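Local coordinates for protein Rnh (Ribonuclease H) (Chlorobaculum tepidum, PDB 3H08) that probably acts as an endonuclease that cleaves the RNA of RNA-DNA hybrids to 5'-phosphomonoester ends, with magnesium as cofactor, at residues Thr6-Gly11 against Ser126-Asn131; Gly20-Leu25 against Glu48-Ile53; Glu61-Gln66 against Thr113-Thr118; Tyr68-Tyr73 against Phe119-Gly124. The protein carries 3 engineered substitutions. All coordinates share one frame; numbering follows the deposited sequence. Where two conformers were deposited one is given.

Interaction 1: Thr6-Gly11 against Ser126-Asn131; sequences TIYTDG and SDNPYN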
loop_
_atom_site.group_PDB
_atom_site.type_symbol
_atom_site.label_atom_id
_atom_site.label_comp_id
_atom_site.label_asym_id
_atom_site.label_seq_id
_atom_site.Cartn_x
_atom_site.Cartn_y
_atom_site.Cartn_z
ATOM N N THR A 6 -12.008 2.416 -4.968
ATOM C CA THR A 6 -10.905 1.700 -5.591
ATOM C C THR A 6 -9.626 2.512 -5.305
ATOM O O THR A 6 -9.614 3.719 -5.468
ATOM C CB THR A 6 -11.189 1.509 -7.074
ATOM O OG1 THR A 6 -12.419 0.804 -7.220
ATOM C CG2 THR A 6 -10.066 0.756 -7.772
ATOM N N ILE A 7 -8.576 1.827 -4.840
ATOM C CA ILE A 7 -7.334 2.467 -4.454
ATOM C C ILE A 7 -6.202 1.810 -5.201
ATOM O O ILE A 7 -6.087 0.592 -5.240
ATOM C CB ILE A 7 -7.092 2.393 -2.920
ATOM C CG1 ILE A 7 -8.313 2.912 -2.184
ATOM C CG2 ILE A 7 -5.859 3.139 -2.553
ATOM C CD1 ILE A 7 -8.147 2.965 -0.700
ATOM N N TYR A 8 -5.354 2.652 -5.778
ATOM C CA TYR A 8 -4.176 2.243 -6.540
ATOM C C TYR A 8 -2.955 2.719 -5.781
ATOM O O TYR A 8 -2.838 3.892 -5.486
ATOM C CB TYR A 8 -4.217 2.844 -7.913
ATOM C CG TYR A 8 -5.445 2.489 -8.700
ATOM C CD1 TYR A 8 -5.462 1.372 -9.523
ATOM C CD2 TYR A 8 -6.610 3.257 -8.616
ATOM C CE1 TYR A 8 -6.582 1.037 -10.266
ATOM C CE2 TYR A 8 -7.721 2.922 -9.342
ATOM C CZ TYR A 8 -7.717 1.799 -10.155
ATOM O OH TYR A 8 -8.827 1.490 -10.935
ATOM N N THR A 9 -2.076 1.806 -5.424
ATOM C CA THR A 9 -0.952 2.130 -4.556
ATOM C C THR A 9 0.376 1.750 -5.217
ATOM O O THR A 9 0.478 0.728 -5.932
ATOM C CB THR A 9 -1.095 1.432 -3.176
ATOM O OG1 THR A 9 -0.938 0.012 -3.320
ATOM C CG2 THR A 9 -2.418 1.745 -2.555
ATOM N N ASP A 10 1.428 2.509 -4.898
ATOM C CA ASP A 10 2.784 2.217 -5.393
ATOM C C ASP A 10 3.805 2.753 -4.428
ATOM O O ASP A 10 3.613 3.788 -3.831
ATOM C CB ASP A 10 3.047 2.823 -6.802
ATOM C CG ASP A 10 4.318 2.245 -7.512
ATOM O OD1 ASP A 10 5.469 2.543 -7.065
ATOM O OD2 ASP A 10 4.193 1.587 -8.605
ATOM N N GLY A 11 4.927 2.055 -4.332
ATOM C CA GLY A 11 6.055 2.563 -3.592
ATOM C C GLY A 11 7.319 2.371 -4.388
ATOM O O GLY A 11 7.396 1.481 -5.231
ATOM N N SER A 126 3.162 0.156 -15.074
ATOM C CA SER A 126 2.767 0.016 -16.473
ATOM C C SER A 126 1.299 -0.371 -16.691
ATOM O O SER A 126 0.740 -0.078 -17.730
ATOM C CB SER A 126 3.613 -1.065 -17.124
ATOM O OG SER A 126 2.801 -1.949 -17.876
ATOM N N ASP A 127 0.722 -1.077 -15.717
ATOM C CA ASP A 127 -0.445 -1.960 -15.909
ATOM C C ASP A 127 -1.717 -1.219 -16.313
ATOM O O ASP A 127 -2.550 -1.737 -17.072
ATOM C CB ASP A 127 -0.653 -2.701 -14.572
ATOM C CG ASP A 127 -1.824 -3.640 -14.581
ATOM O OD1 ASP A 127 -1.617 -4.840 -14.835
ATOM O OD2 ASP A 127 -2.947 -3.206 -14.261
ATOM N N ASN A 128 -1.859 -0.007 -15.790
ATOM C CA ASN A 128 -3.019 0.834 -16.013
ATOM C C ASN A 128 -2.627 2.255 -15.612
ATOM O O ASN A 128 -1.635 2.424 -14.886
ATOM C CB ASN A 128 -4.215 0.316 -15.194
ATOM C CG ASN A 128 -4.006 0.473 -13.710
ATOM O OD1 ASN A 128 -4.187 1.568 -13.158
ATOM N ND2 ASN A 128 -3.622 -0.626 -13.037
ATOM N N PRO A 129 -3.371 3.271 -16.062
ATOM C CA PRO A 129 -2.954 4.664 -15.819
ATOM C C PRO A 129 -3.038 5.102 -14.375
ATOM O O PRO A 129 -2.410 6.101 -13.991
ATOM C CB PRO A 129 -3.925 5.509 -16.660
ATOM C CG PRO A 129 -4.974 4.612 -17.143
ATOM C CD PRO A 129 -4.608 3.181 -16.857
ATOM N N TYR A 130 -3.825 4.381 -13.574
ATOM C CA TYR A 130 -4.017 4.761 -12.163
ATOM C C TYR A 130 -2.869 4.291 -11.291
ATOM O O TYR A 130 -2.299 5.071 -10.537
ATOM C CB TYR A 130 -5.373 4.302 -11.682
ATOM C CG TYR A 130 -6.474 4.738 -12.639
ATOM C CD1 TYR A 130 -6.877 6.079 -12.716
ATOM C CD2 TYR A 130 -7.047 3.835 -13.506
ATOM C CE1 TYR A 130 -7.877 6.478 -13.619
ATOM C CE2 TYR A 130 -8.039 4.219 -14.404
ATOM C CZ TYR A 130 -8.449 5.547 -14.456
ATOM O OH TYR A 130 -9.419 5.928 -15.363
ATOM N N ASN A 131 -2.463 3.034 -11.421
ATOM C CA ASN A 131 -1.198 2.640 -10.799
ATOM C C ASN A 131 -0.041 3.428 -11.346
ATOM O O ASN A 131 0.867 3.742 -10.617
ATOM C CB ASN A 131 -0.930 1.136 -10.917
ATOM C CG ASN A 131 -1.705 0.340 -9.918
ATOM O OD1 ASN A 131 -1.374 0.328 -8.685
ATOM N ND2 ASN A 131 -2.710 -0.318 -10.385
#

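Interaction 2: Gly20-Leu25 against Glu48-Ile53; sequences GGWGAL and ELMAAI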
loop_
_atom_site.group_PDB
_atom_site.type_symbol
_atom_site.label_atom_id
_atom_site.label_comp_id
_atom_site.label_asym_id
_atom_site.label_seq_id
_atom_site.Cartn_x
_atom_site.Cartn_y
_atom_site.Cartn_z
ATOM N N GLY A 20 13.059 6.890 -0.316
ATOM C CA GLY A 20 11.880 6.287 -0.871
ATOM C C GLY A 20 10.669 7.170 -0.865
ATOM O O GLY A 20 10.627 8.208 -0.222
ATOM N N GLY A 21 9.668 6.739 -1.609
ATOM C CA GLY A 21 8.398 7.423 -1.641
ATOM C C GLY A 21 7.263 6.451 -1.848
ATOM O O GLY A 21 7.451 5.311 -2.284
ATOM N N TRP A 22 6.069 6.949 -1.577
ATOM C CA TRP A 22 4.856 6.203 -1.785
ATOM C C TRP A 22 3.795 7.123 -2.366
ATOM O O TRP A 22 3.821 8.345 -2.168
ATOM C CB TRP A 22 4.345 5.555 -0.458
ATOM C CG TRP A 22 4.218 6.522 0.662
ATOM C CD1 TRP A 22 5.175 6.857 1.588
ATOM C CD2 TRP A 22 3.095 7.355 0.947
ATOM N NE1 TRP A 22 4.703 7.831 2.423
ATOM C CE2 TRP A 22 3.436 8.161 2.046
ATOM C CE3 TRP A 22 1.819 7.483 0.395
ATOM C CZ2 TRP A 22 2.566 9.081 2.576
ATOM C CZ3 TRP A 22 0.995 8.437 0.905
ATOM C CH2 TRP A 22 1.355 9.195 1.993
ATOM N N GLY A 23 2.821 6.508 -3.029
ATOM C CA GLY A 23 1.737 7.251 -3.610
ATOM C C GLY A 23 0.484 6.393 -3.637
ATOM O O GLY A 23 0.548 5.160 -3.710
ATOM N N ALA A 24 -0.657 7.041 -3.572
ATOM C CA ALA A 24 -1.931 6.349 -3.694
ATOM C C ALA A 24 -2.931 7.267 -4.392
ATOM O O ALA A 24 -2.966 8.470 -4.146
ATOM C CB ALA A 24 -2.462 5.903 -2.329
ATOM N N LEU A 25 -3.767 6.660 -5.211
ATOM C CA LEU A 25 -4.845 7.309 -5.911
ATOM C C LEU A 25 -6.116 6.586 -5.487
ATOM O O LEU A 25 -6.225 5.349 -5.621
ATOM C CB LEU A 25 -4.631 7.171 -7.426
ATOM C CG LEU A 25 -5.670 7.724 -8.350
ATOM C CD1 LEU A 25 -6.005 9.090 -7.973
ATOM C CD2 LEU A 25 -5.112 7.654 -9.769
ATOM N N GLU A 48 5.996 -0.027 -0.417
ATOM C CA GLU A 48 4.841 -0.756 -0.936
ATOM C C GLU A 48 3.768 -0.901 0.118
ATOM O O GLU A 48 2.591 -0.688 -0.162
ATOM C CB GLU A 48 5.284 -2.130 -1.445
ATOM C CG GLU A 48 6.157 -2.021 -2.707
ATOM C CD GLU A 48 6.934 -3.314 -3.080
ATOM O OE1 GLU A 48 6.705 -4.431 -2.531
ATOM O OE2 GLU A 48 7.811 -3.206 -3.960
ATOM N N LEU A 49 4.158 -1.272 1.341
ATOM C CA LEU A 49 3.173 -1.393 2.428
ATOM C C LEU A 49 2.661 -0.028 2.825
ATOM O O LEU A 49 1.470 0.149 3.056
ATOM C CB LEU A 49 3.785 -2.061 3.631
ATOM C CG LEU A 49 4.235 -3.500 3.506
ATOM C CD1 LEU A 49 4.564 -4.024 4.890
ATOM C CD2 LEU A 49 3.178 -4.336 2.901
ATOM N N MET A 50 3.570 0.932 2.947
ATOM C CA MET A 50 3.171 2.286 3.368
ATOM C C MET A 50 2.143 2.896 2.429
ATOM O O MET A 50 1.205 3.577 2.836
ATOM C CB MET A 50 4.385 3.192 3.499
ATOM C CG MET A 50 4.045 4.486 4.177
ATOM S SD MET A 50 3.695 4.255 5.917
ATOM C CE MET A 50 5.317 3.854 6.543
ATOM N N ALA A 51 2.313 2.680 1.131
ATOM C CA ALA A 51 1.324 3.216 0.176
ATOM C C ALA A 51 -0.085 2.692 0.473
ATOM O O ALA A 51 -1.039 3.434 0.424
ATOM C CB ALA A 51 1.726 2.914 -1.187
ATOM N N ALA A 52 -0.194 1.395 0.747
ATOM C CA ALA A 52 -1.483 0.794 1.096
ATOM C C ALA A 52 -2.009 1.336 2.422
ATOM O O ALA A 52 -3.192 1.638 2.549
ATOM C CB ALA A 52 -1.369 -0.684 1.111
ATOM N N ILE A 53 -1.143 1.432 3.431
ATOM C CA ILE A 53 -1.541 1.999 4.731
ATOM C C ILE A 53 -2.089 3.404 4.603
ATOM O O ILE A 53 -3.161 3.712 5.100
ATOM C CB ILE A 53 -0.359 1.986 5.704
ATOM C CG1 ILE A 53 -0.052 0.523 6.100
ATOM C CG2 ILE A 53 -0.632 2.864 6.921
ATOM C CD1 ILE A 53 1.301 0.324 6.722
#

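Interaction 3: Glu61-Gln66 against Thr113-Thr118; sequences EPARVQ and TLHRVT. Engineered in segment 61-66: Ala63 (natural residue Cys).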
loop_
_atom_site.group_PDB
_atom_site.type_symbol
_atom_site.label_atom_id
_atom_site.label_comp_id
_atom_site.label_asym_id
_atom_site.label_seq_id
_atom_site.Cartn_x
_atom_site.Cartn_y
_atom_site.Cartn_z
ATOM N N GLU A 61 -14.548 7.229 6.109
ATOM C CA GLU A 61 -15.507 6.346 6.733
ATOM C C GLU A 61 -15.203 4.900 6.345
ATOM O O GLU A 61 -14.501 4.667 5.379
ATOM C CB GLU A 61 -16.928 6.747 6.349
ATOM C CG GLU A 61 -17.312 6.524 4.905
ATOM C CD GLU A 61 -17.078 7.743 3.981
ATOM O OE1 GLU A 61 -17.385 8.889 4.381
ATOM O OE2 GLU A 61 -16.597 7.536 2.839
ATOM N N PRO A 62 -15.701 3.932 7.122
ATOM C CA PRO A 62 -15.544 2.520 6.723
ATOM C C PRO A 62 -16.047 2.298 5.304
ATOM O O PRO A 62 -17.125 2.802 4.945
ATOM C CB PRO A 62 -16.413 1.771 7.735
ATOM C CG PRO A 62 -16.295 2.599 8.931
ATOM C CD PRO A 62 -16.369 4.025 8.411
ATOM N N ALA A 63 -15.277 1.550 4.520
ATOM C CA ALA A 63 -15.575 1.327 3.119
ATOM C C ALA A 63 -15.323 -0.111 2.686
ATOM O O ALA A 63 -14.615 -0.875 3.365
ATOM C CB ALA A 63 -14.696 2.258 2.264
ATOM N N ARG A 64 -15.892 -0.466 1.536
ATOM C CA ARG A 64 -15.488 -1.651 0.788
ATOM C C ARG A 64 -14.424 -1.150 -0.170
ATOM O O ARG A 64 -14.647 -0.134 -0.850
ATOM C CB ARG A 64 -16.675 -2.184 0.000
ATOM C CG ARG A 64 -16.418 -3.447 -0.769
ATOM C CD ARG A 64 -17.699 -4.095 -1.150
ATOM N NE ARG A 64 -17.489 -5.335 -1.907
ATOM C CZ ARG A 64 -18.465 -6.147 -2.311
ATOM N NH1 ARG A 64 -19.745 -5.849 -2.068
ATOM N NH2 ARG A 64 -18.161 -7.260 -2.981
ATOM N N VAL A 65 -13.291 -1.837 -0.256
ATOM C CA VAL A 65 -12.154 -1.350 -1.005
ATOM C C VAL A 65 -11.657 -2.404 -1.966
ATOM O O VAL A 65 -11.469 -3.566 -1.607
ATOM C CB VAL A 65 -10.992 -0.902 -0.066
ATOM C CG1 VAL A 65 -9.783 -0.462 -0.873
ATOM C CG2 VAL A 65 -11.458 0.165 0.898
ATOM N N GLN A 66 -11.414 -1.979 -3.193
ATOM C CA GLN A 66 -10.662 -2.797 -4.151
ATOM C C GLN A 66 -9.300 -2.108 -4.300
ATOM O O GLN A 66 -9.230 -0.981 -4.740
ATOM C CB GLN A 66 -11.378 -2.812 -5.507
ATOM C CG GLN A 66 -12.784 -3.386 -5.446
ATOM C CD GLN A 66 -12.786 -4.889 -5.396
ATOM O OE1 GLN A 66 -11.945 -5.511 -5.975
ATOM N NE2 GLN A 66 -13.774 -5.465 -4.752
ATOM N N THR A 113 -9.584 -4.354 9.277
ATOM C CA THR A 113 -10.747 -4.478 10.116
ATOM C C THR A 113 -11.719 -3.313 9.890
ATOM O O THR A 113 -12.940 -3.509 9.840
ATOM C CB THR A 113 -10.325 -4.512 11.586
ATOM O OG1 THR A 113 -9.447 -5.627 11.801
ATOM C CG2 THR A 113 -11.513 -4.633 12.506
ATOM N N LEU A 114 -11.201 -2.104 9.775
ATOM C CA LEU A 114 -12.048 -0.936 9.496
ATOM C C LEU A 114 -12.697 -1.048 8.143
ATOM O O LEU A 114 -13.844 -0.628 7.981
ATOM C CB LEU A 114 -11.237 0.352 9.568
ATOM C CG LEU A 114 -10.621 0.671 10.913
ATOM C CD1 LEU A 114 -9.878 1.985 10.821
ATOM C CD2 LEU A 114 -11.677 0.722 11.969
ATOM N N HIS A 115 -11.944 -1.537 7.163
ATOM C CA HIS A 115 -12.398 -1.580 5.784
ATOM C C HIS A 115 -12.389 -2.999 5.304
ATOM O O HIS A 115 -11.550 -3.792 5.744
ATOM C CB HIS A 115 -11.458 -0.731 4.916
ATOM C CG HIS A 115 -11.346 0.684 5.398
ATOM N ND1 HIS A 115 -12.399 1.567 5.342
ATOM C CD2 HIS A 115 -10.326 1.347 5.990
ATOM C CE1 HIS A 115 -12.030 2.723 5.866
ATOM N NE2 HIS A 115 -10.787 2.611 6.291
ATOM N N ARG A 116 -13.295 -3.336 4.389
ATOM C CA ARG A 116 -13.329 -4.692 3.820
ATOM C C ARG A 116 -12.619 -4.645 2.493
ATOM O O ARG A 116 -13.136 -4.108 1.508
ATOM C CB ARG A 116 -14.769 -5.180 3.717
ATOM C CG ARG A 116 -15.425 -5.277 5.095
ATOM C CD ARG A 116 -16.518 -6.284 5.147
ATOM N NE ARG A 116 -16.913 -6.584 6.520
ATOM C CZ ARG A 116 -16.498 -7.641 7.204
ATOM N NH1 ARG A 116 -15.662 -8.528 6.661
ATOM N NH2 ARG A 116 -16.922 -7.818 8.443
ATOM N N VAL A 117 -11.373 -5.101 2.501
ATOM C CA VAL A 117 -10.435 -4.868 1.401
ATOM C C VAL A 117 -10.141 -6.131 0.605
ATOM O O VAL A 117 -9.845 -7.172 1.157
ATOM C CB VAL A 117 -9.089 -4.285 1.932
ATOM C CG1 VAL A 117 -8.196 -3.828 0.771
ATOM C CG2 VAL A 117 -9.328 -3.144 2.897
ATOM N N THR A 118 -10.249 -6.011 -0.708
ATOM C CA THR A 118 -9.781 -7.048 -1.602
ATOM C C THR A 118 -8.534 -6.477 -2.254
ATOM O O THR A 118 -8.494 -5.318 -2.616
ATOM C CB THR A 118 -10.835 -7.409 -2.651
ATOM O OG1 THR A 118 -11.232 -6.226 -3.344
ATOM C CG2 THR A 118 -12.038 -8.003 -1.989
#

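Interaction 4: Tyr68-Tyr73 against Phe119-Gly124; sequences YSDSAY and FHKVKG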
loop_
_atom_site.group_PDB
_atom_site.type_symbol
_atom_site.label_atom_id
_atom_site.label_comp_id
_atom_site.label_asym_id
_atom_site.label_seq_id
_atom_site.Cartn_x
_atom_site.Cartn_y
_atom_site.Cartn_z
ATOM N N TYR A 68 -5.463 -2.105 -5.724
ATOM C CA TYR A 68 -4.560 -2.563 -6.801
ATOM C C TYR A 68 -3.128 -2.152 -6.493
ATOM O O TYR A 68 -2.827 -0.948 -6.370
ATOM C CB TYR A 68 -4.991 -1.953 -8.143
ATOM C CG TYR A 68 -6.259 -2.558 -8.652
ATOM C CD1 TYR A 68 -6.237 -3.623 -9.528
ATOM C CD2 TYR A 68 -7.489 -2.105 -8.201
ATOM C CE1 TYR A 68 -7.422 -4.183 -9.987
ATOM C CE2 TYR A 68 -8.686 -2.659 -8.650
ATOM C CZ TYR A 68 -8.640 -3.729 -9.520
ATOM O OH TYR A 68 -9.799 -4.290 -10.012
ATOM N N SER A 69 -2.241 -3.137 -6.368
ATOM C CA SER A 69 -0.814 -2.906 -6.091
ATOM C C SER A 69 0.100 -3.752 -6.977
ATOM O O SER A 69 -0.235 -4.869 -7.281
ATOM C CB SER A 69 -0.549 -3.269 -4.610
ATOM O OG SER A 69 0.808 -3.101 -4.233
ATOM N N ASP A 70 1.295 -3.258 -7.342
ATOM C CA ASP A 70 2.302 -4.118 -8.023
ATOM C C ASP A 70 3.101 -4.942 -7.024
ATOM O O ASP A 70 3.946 -5.741 -7.424
ATOM C CB ASP A 70 3.263 -3.292 -8.869
ATOM C CG ASP A 70 4.241 -4.132 -9.642
ATOM O OD1 ASP A 70 3.796 -5.035 -10.397
ATOM O OD2 ASP A 70 5.454 -3.887 -9.509
ATOM N N SER A 71 2.790 -4.800 -5.724
ATOM C CA SER A 71 3.585 -5.441 -4.684
ATOM C C SER A 71 3.152 -6.866 -4.405
ATOM O O SER A 71 2.111 -7.107 -3.774
ATOM C CB SER A 71 3.548 -4.627 -3.398
ATOM O OG SER A 71 4.223 -5.255 -2.329
ATOM N N ALA A 72 3.966 -7.825 -4.843
ATOM C CA ALA A 72 3.720 -9.218 -4.503
ATOM C C ALA A 72 3.826 -9.432 -2.994
ATOM O O ALA A 72 3.059 -10.180 -2.421
ATOM C CB ALA A 72 4.671 -10.098 -5.215
ATOM N N TYR A 73 4.765 -8.728 -2.364
ATOM C CA TYR A 73 4.964 -8.767 -0.919
ATOM C C TYR A 73 3.673 -8.510 -0.196
ATOM O O TYR A 73 3.262 -9.274 0.653
ATOM C CB TYR A 73 6.033 -7.727 -0.553
ATOM C CG TYR A 73 6.401 -7.657 0.909
ATOM C CD1 TYR A 73 6.934 -8.762 1.576
ATOM C CD2 TYR A 73 6.254 -6.469 1.631
ATOM C CE1 TYR A 73 7.284 -8.681 2.937
ATOM C CE2 TYR A 73 6.646 -6.381 2.943
ATOM C CZ TYR A 73 7.146 -7.468 3.597
ATOM O OH TYR A 73 7.501 -7.353 4.928
ATOM N N PHE A 119 -7.524 -7.310 -2.358
ATOM C CA PHE A 119 -6.225 -6.930 -2.904
ATOM C C PHE A 119 -6.038 -7.608 -4.270
ATOM O O PHE A 119 -6.274 -8.823 -4.416
ATOM C CB PHE A 119 -5.104 -7.394 -1.933
ATOM C CG PHE A 119 -5.080 -6.631 -0.623
ATOM C CD1 PHE A 119 -4.219 -5.528 -0.454
ATOM C CD2 PHE A 119 -5.968 -6.951 0.410
ATOM C CE1 PHE A 119 -4.246 -4.807 0.724
ATOM C CE2 PHE A 119 -5.969 -6.229 1.597
ATOM C CZ PHE A 119 -5.104 -5.169 1.756
ATOM N N HIS A 120 -5.522 -6.837 -5.214
ATOM C CA HIS A 120 -5.271 -7.288 -6.558
ATOM C C HIS A 120 -3.857 -6.952 -6.934
ATOM O O HIS A 120 -3.429 -5.822 -6.754
ATOM C CB HIS A 120 -6.199 -6.577 -7.549
ATOM C CG HIS A 120 -7.660 -6.743 -7.241
ATOM N ND1 HIS A 120 -8.370 -7.881 -7.568
ATOM C CD2 HIS A 120 -8.538 -5.909 -6.653
ATOM C CE1 HIS A 120 -9.627 -7.732 -7.186
ATOM N NE2 HIS A 120 -9.757 -6.531 -6.651
ATOM N N LYS A 121 -3.157 -7.924 -7.475
ATOM C CA LYS A 121 -1.808 -7.730 -8.024
ATOM C C LYS A 121 -1.873 -7.208 -9.457
ATOM O O LYS A 121 -2.573 -7.800 -10.323
ATOM C CB LYS A 121 -1.090 -9.066 -8.019
ATOM C CG LYS A 121 0.269 -9.066 -8.647
ATOM C CD LYS A 121 1.254 -8.275 -7.848
ATOM C CE LYS A 121 2.690 -8.579 -8.248
ATOM N NZ LYS A 121 3.053 -7.966 -9.542
ATOM N N VAL A 122 -1.115 -6.150 -9.728
ATOM C CA VAL A 122 -0.982 -5.678 -11.090
ATOM C C VAL A 122 0.386 -6.012 -11.614
ATOM O O VAL A 122 1.300 -6.234 -10.819
ATOM C CB VAL A 122 -1.294 -4.203 -11.237
ATOM C CG1 VAL A 122 -2.708 -3.913 -10.734
ATOM C CG2 VAL A 122 -0.280 -3.321 -10.555
ATOM N N LYS A 123 0.510 -6.060 -12.934
ATOM C CA LYS A 123 1.724 -6.550 -13.583
ATOM C C LYS A 123 2.574 -5.380 -14.001
ATOM O O LYS A 123 2.472 -4.884 -15.106
ATOM C CB LYS A 123 1.386 -7.466 -14.784
ATOM C CG LYS A 123 0.528 -8.672 -14.366
ATOM C CD LYS A 123 0.752 -9.906 -15.192
ATOM C CE LYS A 123 -0.001 -11.107 -14.601
ATOM N NZ LYS A 123 0.382 -12.393 -15.235
ATOM N N GLY A 124 3.416 -4.945 -13.080
ATOM C CA GLY A 124 4.175 -3.706 -13.222
ATOM C C GLY A 124 3.387 -2.540 -12.643
ATOM O O GLY A 124 2.228 -2.341 -13.007
#

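Interaction 1: Thr6-Gly11 against Ser126-Asn131
Tyr8, on the first strand of the RNase H sheet, carries nearly all of the contact with the turn that starts the final helix, 129-144. The tight part lies over one face of its ring. Tyr130 CB stands 3.3 Å from the ring centroid and 7° off the normal, a CH-pi contact. The amide of Asn131 comes to the ring edge, its plane 83° from that of the ring, and Tyr68 meets the same ring from the neighbouring strand. The looser side begins where Tyr130 continues past CB. Its ring runs alongside Tyr8 but leads away, with centroids 5.2 Å apart and the exposed Pro129 farther out.

The hydrogen bonds that are clear lie within the turn. Asn128 is the N-cap: its OD1 accepts from Asn131 N at 2.9 Å and weakly from Tyr130 N, while Asn128 ND2 gives a straight bond (170°) to Asp127 OD2, also 2.9 Å. Asp10, a predicted magnesium ligand, has its OD1 close to Asp135 OD1. The face and edge of the Tyr8 ring thus do most of the joining, while the bound magnesium ion, about 4 Å from the Asp10 side chain, would probably offset part of the carboxylate repulsion.

Interaction 2: Gly20-Leu25 against Glu48-Ile53
In the RNase H fold, helix 44-57 packs on one face of the mixed sheet, and this contact is where its middle turn meets strand 18-28. The short segments run in similar directions, at 35° with a closest axial approach of 7.1 Å. Side chains alternate along the strand: those of Trp22 and Ala24 start toward the helix, whereas Gly23 between them presents only backbone on this side.

Trp22 is the large group. Its CG takes the crowded position between the backbone N and the carbonyl carbon (chi1 52°), and the indole thereby lies against Met50. Met50 CG sits over one face of the five-membered ring, 3.9 Å from its centroid, as a CH-pi contact offset toward the rim; its nearest ring atom is Trp22 CD1 at 3.7 Å. Bends at chi2 and chi3 of Met50 then lead the chain end away, so the sulfur makes a longer, oblique Met-aromatic contact, with SD 5.4 Å from the same centroid, the looser part of the contact. Ile35, Met47 and Lys54 also touch the Trp22 side chain.

No hydrogen bond crosses between the segments; the contact is van der Waals packing, close at Gly23, Ala24 and Ala51, where the side chains are small or absent. Glu48, a predicted magnesium ligand, starts away from the strand. Leu49 and Ile53 of the same helix touch helix 102-114.

Ala51 sits at the closest point, its CA 5.0 Å from that of Trp22. Its methyl touches Trp22 CB at 3.8 Å and, between the flanking side chains, comes within 3.6 Å of Gly23 O.

Interaction 3: Glu61-Gln66 against Thr113-Thr118
His115 CG lies anti to its own carbonyl carbon and beside its backbone N (chi1 -56°), a rotation that swings the imidazole alongside residues 61-63. Ala63 N donates to His115 ND1 at 3.0 Å, lying in the ring plane but on a bent path of 140°. At the same edge Glu61 O comes within 3.2 Å of His115 CE1, and Leu114 CB covers one ring face. Because ND1 accepts, a neutral His115 would probably keep its proton on NE2. An alanine here would remove the ring acceptor and probably loosen residues 61-63 against the start of strand 116-121. Ala63 is itself engineered, replacing a cysteine.

Beyond this point the chains become parallel neighbours in the RNase H sheet, the two ends of a beta-alpha-beta crossover whose connection holds helices 72-79, 82-88 and 102-114. Arg116 N donates to Ala63 O, Val65 N to Arg116 O at 2.9 Å, and Thr118 N to Val65 O, also 2.9 Å and nearly straight at 173°.

On the face turned to Leu56 of helix 44-57, Val65 and Val117 point the same way, with their CG1 atoms 4.1 Å apart. Val65 CG2 also reaches His115 CB. The other face carries Arg64, Arg116, Gln66 and Thr118; there the chain of Gln66 bends at chi2, placing OE1 2.8 Å from Thr118 OG1 while it accepts from His120 NE2.

Interaction 4: Tyr68-Tyr73 against Phe119-Gly124
Backbone bonds carry the parallel pairing through Tyr68-His120 and Ser69-Lys121: Ser69 N meets His120 O at 3.0 Å, almost along the C=O axis, and Val122 N meets Ser69 O at 2.9 Å from above the carbonyl plane.

The rings of Tyr68 and His120 form an offset stack, centroids 4.5 Å apart and planes at 20°; His120 CB and CD2 lie over the tyrosine face, Val122 CG1 touches its edge, 3.7 Å from Tyr68 CD1, and Gln66 fixes the polar end of His120.

Polar bonds converge on Asp70, a predicted magnesium ligand. Its OD1 accepts from Gly124 N at 2.7 Å and forms a salt bridge with Lys121 NZ at 3.1 Å, both donors above the carboxylate plane. Lys121 NZ also donates to Val122 O, 2.8 Å from Asp70 OD1, and would probably ease the repulsion between these acceptors. A bound magnesium ion lies about 3 Å from the Ser69 side chain. An alanine at Asp70 would remove the double acceptor and probably loosen residues 122-124 and disturb the nearby metal site.

Ser69 OG accepts from Ser71 N in an ST turn; Ser71 OG caps helix 72-79 at Leu74 N and bonds Glu48 OE1 of helix 44-57, joining the strand end to both.

In the fold
All four contacts belong to one RNase H domain, and each reaches its five-stranded mixed sheet. Interactions 3 and 4 are successive parts of the same strand pair, 64-69 with 116-121, their centres about 17 Å apart. Interaction 1 uses the adjoining strand 4-13 and the last helix, interaction 2 the next strand, 18-28, and helix 44-57. Along the chain, interaction 1 spans the other three, 2 closes before 3 and 4 open, and those two alternate. Centres of 1 and 4 lie about 9 Å apart. Interactions 1, 2 and 4 bring Asp10, Glu48 and Asp70 together as predicted metal ligands, whereas in interaction 3 the Val117 side chain is about 13 Å from the bound magnesium ion.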